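Local coordinates for PHD finger protein 3 (Homo sapiens, PDB 6IC9) that regulates neuronal gene expression by reading the phosphorylated C-terminal domain of RNA polymerase II through its SPOC domain, at residues A[121-126]-A[144-149]. Residues are numbered along the deposited sequence.
Sequences PLGATD and RPNLLL
Arg144 lays its guanidinium over the side chain of Leu122, with Leu122 CD2 3.6 Å from Arg144 NH2. Ala124 O lies over the opposite face of the group. At its edge, near its plane, Arg144 NH2 donates to Gly123 O (3.1 Å) and Asp126 O (2.9 Å). Both carbonyls belong to the type I turn Gly123–Asp126, which Asp126 N closes onto Gly123 O at 2.9 Å. Asn146, with chi1 m, brings OD1 to Ala124 N, which donates at 2.8 Å. Water 1 donates to Leu122 O and Pro145 O and accepts from Arg144 NE, each at 2.7 Å.

From Leu122 back to Pro121 and from Leu147 on, the backbones are extended and antiparallel. Leu122 and Leu147 form a hydrogen-bonded pair: Leu122 N to Leu147 O is 2.8 Å, and Leu147 N to Leu122 O is 3.0 Å. Pro121 and Leu148 are the next, non-hydrogen-bonded pair, CA atoms 4.7 Å apart. Leu122 and Leu147 share one face, where Leu140 touches both. Pro121 and Leu148 point to the other, and helix 85-101 covers Pro121 through Phe95 and Phe98. The pairing joins the end of strand 114-122 to the start of strand 147-155, neighbours in the closed beta-barrel of the SPOC domain.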
loop_
_atom_site.group_PDB
_atom_site.type_symbol
_atom_site.label_atom_id
_atom_site.label_comp_id
_atom_site.label_asym_id
_atom_site.label_seq_id
_atom_site.Cartn_x
_atom_site.Cartn_y
_atom_site.Cartn_z
ATOM N N PRO A 121 2.441 2.520 -6.661
ATOM C CA PRO A 121 2.811 1.792 -7.879
ATOM C C PRO A 121 4.333 1.720 -7.985
ATOM O O PRO A 121 5.023 2.739 -7.884
ATOM C CB PRO A 121 2.206 2.645 -8.992
ATOM C CG PRO A 121 2.225 4.043 -8.441
ATOM C CD PRO A 121 1.966 3.893 -6.949
ATOM N N LEU A 122 4.862 0.520 -8.128
ATOM C CA LEU A 122 6.312 0.353 -8.343
ATOM C C LEU A 122 6.516 -0.287 -9.701
ATOM O O LEU A 122 6.202 -1.470 -9.880
ATOM C CB LEU A 122 6.933 -0.496 -7.257
ATOM C CG LEU A 122 8.443 -0.724 -7.452
ATOM C CD1 LEU A 122 9.138 0.585 -7.055
ATOM C CD2 LEU A 122 8.886 -1.876 -6.579
ATOM N N GLY A 123 6.994 0.500 -10.667
ATOM C CA GLY A 123 7.276 -0.042 -11.988
ATOM C C GLY A 123 8.367 -1.101 -11.964
ATOM O O GLY A 123 9.251 -1.091 -11.104
ATOM N N ALA A 124 8.251 -2.061 -12.887
ATOM C CA ALA A 124 9.193 -3.188 -12.946
ATOM C C ALA A 124 10.652 -2.710 -13.055
ATOM O O ALA A 124 11.549 -3.319 -12.472
ATOM C CB ALA A 124 8.841 -4.102 -14.130
ATOM N N THR A 125 10.898 -1.626 -13.797
ATOM C CA THR A 125 12.233 -1.049 -13.920
ATOM C C THR A 125 12.420 0.164 -13.016
ATOM O O THR A 125 13.330 0.968 -13.245
ATOM C CB THR A 125 12.531 -0.664 -15.376
ATOM O OG1 THR A 125 11.635 0.371 -15.807
ATOM C CG2 THR A 125 12.318 -1.847 -16.286
ATOM N N ASP A 126 11.572 0.319 -12.000
ATOM C CA ASP A 126 11.701 1.423 -11.066
ATOM C C ASP A 126 12.681 1.069 -9.971
ATOM O O ASP A 126 12.814 -0.096 -9.567
ATOM C CB ASP A 126 10.364 1.779 -10.397
ATOM C CG ASP A 126 9.462 2.635 -11.263
ATOM O OD1 ASP A 126 9.836 2.947 -12.423
ATOM O OD2 ASP A 126 8.347 2.978 -10.772
ATOM N N ARG A 144 10.831 -8.428 -11.769
ATOM C CA ARG A 144 9.485 -8.463 -11.205
ATOM C C ARG A 144 8.542 -7.756 -12.154
ATOM O O ARG A 144 8.984 -6.978 -13.004
ATOM C CB ARG A 144 9.438 -7.809 -9.807
ATOM C CG ARG A 144 10.223 -6.571 -9.729
ATOM C CD ARG A 144 10.069 -5.879 -8.369
ATOM N NE ARG A 144 10.151 -4.490 -8.742
ATOM C CZ ARG A 144 11.255 -3.810 -8.759
ATOM N NH1 ARG A 144 12.324 -4.404 -8.331
ATOM N NH2 ARG A 144 11.260 -2.557 -9.178
ATOM N N PRO A 145 7.238 -8.014 -12.053
ATOM C CA PRO A 145 6.280 -7.269 -12.867
ATOM C C PRO A 145 6.084 -5.892 -12.244
ATOM O O PRO A 145 6.549 -5.632 -11.145
ATOM C CB PRO A 145 5.008 -8.109 -12.785
ATOM C CG PRO A 145 5.078 -8.754 -11.436
ATOM C CD PRO A 145 6.589 -9.002 -11.186
ATOM N N ASN A 146 5.389 -5.025 -12.962
ATOM C CA ASN A 146 4.822 -3.838 -12.308
ATOM C C ASN A 146 4.011 -4.301 -11.107
ATOM O O ASN A 146 3.246 -5.284 -11.190
ATOM C CB ASN A 146 3.923 -3.050 -13.278
ATOM C CG ASN A 146 4.680 -2.392 -14.405
ATOM O OD1 ASN A 146 5.857 -2.064 -14.282
ATOM N ND2 ASN A 146 3.985 -2.176 -15.541
ATOM N N LEU A 147 4.096 -3.556 -9.995
ATOM C CA LEU A 147 3.526 -4.013 -8.734
ATOM C C LEU A 147 2.803 -2.868 -8.050
ATOM O O LEU A 147 3.221 -1.703 -8.141
ATOM C CB LEU A 147 4.623 -4.474 -7.731
ATOM C CG LEU A 147 5.260 -5.826 -8.031
ATOM C CD1 LEU A 147 6.364 -6.038 -7.013
ATOM C CD2 LEU A 147 4.126 -6.901 -7.908
ATOM N N LEU A 148 1.780 -3.232 -7.281
ATOM C CA LEU A 148 1.147 -2.344 -6.301
ATOM C C LEU A 148 1.659 -2.784 -4.948
ATOM O O LEU A 148 1.527 -3.970 -4.587
ATOM C CB LEU A 148 -0.396 -2.484 -6.342
ATOM C CG LEU A 148 -1.036 -1.879 -7.602
ATOM C CD1 LEU A 148 -2.525 -2.260 -7.629
ATOM C CD2 LEU A 148 -0.908 -0.330 -7.644
ATOM N N LEU A 149 2.295 -1.855 -4.213
ATOM C CA LEU A 149 2.695 -2.067 -2.838
ATOM C C LEU A 149 1.707 -1.390 -1.905
ATOM O O LEU A 149 1.120 -0.371 -2.253
ATOM C CB LEU A 149 4.093 -1.418 -2.667
ATOM C CG LEU A 149 5.386 -2.238 -2.823
ATOM C CD1 LEU A 149 5.408 -3.244 -3.943
ATOM C CD2 LEU A 149 6.646 -1.295 -2.827
HETATM O O HOH W 1 7.723 -3.679 -9.611
HETATM O O HOH W 2 12.150 -6.073 -13.078
#